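Local coordinates for protein endoglucanase (Clostridium thermocellum, PDB 2EO7) that hydrolyses beta-1,4-glucan chains such as those of cellulose and xyloglucan, the present piece containing its family 44 glycosidase domain, at residues L106-A111 against G180-N185. Sequence-based numbering, arbitrary orientation. Where two conformers were deposited one is given.
With BGC (beta-D-glucopyranose), chain B.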
loop_
_atom_site.group_PDB
_atom_site.type_symbol
_atom_site.label_atom_id
_atom_site.label_comp_id
_atom_site.label_asym_id
_atom_site.label_seq_id
_atom_site.Cartn_x
_atom_site.Cartn_y
_atom_site.Cartn_z
ATOM N N LEU A 106 3.783 5.863 -7.905
ATOM C CA LEU A 106 4.953 5.144 -7.410
ATOM C C LEU A 106 5.382 4.170 -8.493
ATOM O O LEU A 106 4.608 3.284 -8.877
ATOM C CB LEU A 106 4.579 4.372 -6.148
ATOM C CG LEU A 106 5.628 3.430 -5.560
ATOM C CD1 LEU A 106 6.904 4.202 -5.239
ATOM C CD2 LEU A 106 5.065 2.796 -4.289
ATOM N N ILE A 107 6.617 4.326 -8.970
ATOM C CA ILE A 107 7.142 3.484 -10.040
ATOM C C ILE A 107 8.269 2.564 -9.580
ATOM O O ILE A 107 9.285 3.012 -9.053
ATOM C CB ILE A 107 7.685 4.346 -11.201
ATOM C CG1 ILE A 107 6.555 5.206 -11.790
ATOM C CG2 ILE A 107 8.317 3.455 -12.272
ATOM C CD1 ILE A 107 5.360 4.414 -12.324
ATOM N N THR A 108 8.095 1.273 -9.812
ATOM C CA THR A 108 9.120 0.322 -9.414
ATOM C C THR A 108 10.280 0.326 -10.401
ATOM O O THR A 108 10.078 0.250 -11.614
ATOM C CB THR A 108 8.537 -1.103 -9.305
ATOM O OG1 THR A 108 7.598 -1.146 -8.220
ATOM C CG2 THR A 108 9.632 -2.123 -9.049
ATOM N N LEU A 109 11.490 0.445 -9.861
ATOM C CA LEU A 109 12.713 0.398 -10.657
ATOM C C LEU A 109 13.290 -1.004 -10.483
ATOM O O LEU A 109 12.951 -1.720 -9.524
ATOM C CB LEU A 109 13.700 1.457 -10.190
ATOM C CG LEU A 109 13.170 2.871 -10.468
ATOM C CD1 LEU A 109 14.194 3.873 -9.957
ATOM C CD2 LEU A 109 12.924 3.070 -11.974
ATOM N N GLN A 110 14.182 -1.381 -11.391
ATOM C CA GLN A 110 14.718 -2.732 -11.412
ATOM C C GLN A 110 16.057 -2.929 -10.718
ATOM O O GLN A 110 17.034 -2.248 -11.022
ATOM C CB GLN A 110 14.782 -3.185 -12.875
ATOM C CG GLN A 110 13.398 -3.221 -13.570
ATOM C CD GLN A 110 12.676 -1.864 -13.590
ATOM O OE1 GLN A 110 13.223 -0.857 -14.048
ATOM N NE2 GLN A 110 11.439 -1.846 -13.099
ATOM N N ALA A 111 16.099 -3.877 -9.785
ATOM C CA ALA A 111 17.326 -4.124 -9.045
ATOM C C ALA A 111 17.756 -5.586 -8.936
ATOM O O ALA A 111 18.904 -5.856 -8.581
ATOM C CB ALA A 111 17.208 -3.508 -7.647
ATOM N N GLY A 180 7.479 8.959 -6.425
ATOM C CA GLY A 180 8.256 7.923 -5.757
ATOM C C GLY A 180 8.717 6.783 -6.645
ATOM O O GLY A 180 8.122 6.507 -7.683
ATOM N N TYR A 181 9.801 6.132 -6.225
ATOM C CA TYR A 181 10.357 4.990 -6.943
ATOM C C TYR A 181 10.616 3.911 -5.931
ATOM O O TYR A 181 11.033 4.195 -4.810
ATOM C CB TYR A 181 11.673 5.346 -7.629
ATOM C CG TYR A 181 11.481 6.358 -8.721
ATOM C CD1 TYR A 181 10.999 5.973 -9.971
ATOM C CD2 TYR A 181 11.726 7.701 -8.485
ATOM C CE1 TYR A 181 10.759 6.918 -10.962
ATOM C CE2 TYR A 181 11.492 8.666 -9.475
ATOM C CZ TYR A 181 11.010 8.259 -10.705
ATOM O OH TYR A 181 10.784 9.200 -11.687
ATOM N N SER A 182 10.336 2.674 -6.325
ATOM C CA SER A 182 10.542 1.539 -5.434
ATOM C C SER A 182 11.767 0.751 -5.848
ATOM O O SER A 182 12.038 0.593 -7.044
ATOM C CB SER A 182 9.323 0.605 -5.479
ATOM O OG SER A 182 9.539 -0.546 -4.669
ATOM N N ILE A 183 12.515 0.268 -4.861
ATOM C CA ILE A 183 13.698 -0.542 -5.124
ATOM C C ILE A 183 13.187 -1.956 -5.429
ATOM O O ILE A 183 13.139 -2.819 -4.548
ATOM C CB ILE A 183 14.636 -0.614 -3.887
ATOM C CG1 ILE A 183 15.027 0.795 -3.427
ATOM C CG2 ILE A 183 15.890 -1.434 -4.225
ATOM C CD1 ILE A 183 15.814 1.599 -4.443
ATOM N N ASP A 184 12.780 -2.172 -6.675
ATOM C CA ASP A 184 12.277 -3.466 -7.119
ATOM C C ASP A 184 11.053 -3.962 -6.318
ATOM O O ASP A 184 10.270 -3.154 -5.790
ATOM C CB ASP A 184 13.431 -4.496 -7.112
ATOM C CG ASP A 184 13.248 -5.611 -8.148
ATOM O OD1 ASP A 184 12.370 -6.484 -7.942
ATOM O OD2 ASP A 184 13.984 -5.621 -9.169
ATOM N N ASN A 185 10.893 -5.280 -6.240
ATOM C CA ASN A 185 9.719 -5.894 -5.603
ATOM C C ASN A 185 10.073 -7.220 -4.920
ATOM O O ASN A 185 10.676 -8.086 -5.544
ATOM C CB ASN A 185 8.677 -6.198 -6.698
ATOM C CG ASN A 185 7.382 -6.802 -6.152
ATOM O OD1 ASN A 185 6.607 -6.116 -5.505
ATOM N ND2 ASN A 185 7.146 -8.090 -6.424
HETATM C C2 BGC B . 3.158 -9.226 -5.477
HETATM C C3 BGC B . 2.332 -9.654 -6.697
HETATM C C4 BGC B . 1.580 -10.963 -6.429
HETATM C C5 BGC B . 0.881 -10.589 -5.134
HETATM C C6 BGC B . -0.205 -11.634 -4.850
HETATM C C1 BGC B . 3.211 -10.314 -4.401
HETATM O O1 BGC B . 3.888 -11.564 -4.584
HETATM O O2 BGC B . 4.407 -8.574 -5.724
HETATM O O3 BGC B . 3.025 -9.613 -7.947
HETATM O O4 BGC B . 0.591 -11.199 -7.462
HETATM O O5 BGC B . 1.831 -10.521 -4.036
HETATM O O6 BGC B . -1.262 -11.071 -4.066
HETATM O O HOH W 1 7.394 -2.985 -6.587
#
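Residues Leu106-Leu109 and Gly180-Ile183 pair as adjacent parallel strands in the eight-stranded barrel of the family 44 domain. Ile107 alternates its backbone bonds in the classical parallel way: its N donates to Gly180 O (2.9 Å), while its O accepts from Ser182 N. Leu109 N carries the pattern on to Ser182 O. On the outer face, Leu109 reaches obliquely across to Tyr181, CD1 lying 3.7 Å from Tyr181 CB, and Ile107 CB meets Tyr181 CD1 at 3.9 Å; helices 158-169 and 204-221 close over this apolar layer. On the inner face, Leu106 has CG anti to its N (chi1 173°), which lays CD1 over the Gly180 carbonyl carbon, 3.5 Å away, where no side chain intervenes.

As in other TIM-barrel glycosidases, sugar binds beyond the C-terminal strand ends. There Asp184 ties the two loops together: OD2 takes a nearly straight bond (171°) from Ala111 N on its anti lone pair, and Ala112 N is a second donor, while OD1 accepts from Asn185 N, Thr49 and Trp190. These donors probably favour an ionised carboxylate. A water donates to Asp184 O; its approach to Thr108 OG1, itself bonded to Phe43 O, is doubtfully short. Next door, Asn185 ND2 donates to O2 of one bound glucose unit (2.9 Å), a sugar also held by Glu186 and Glu359, while Arg42 grips Asn185 OD1 and helps fix the amide's rotation.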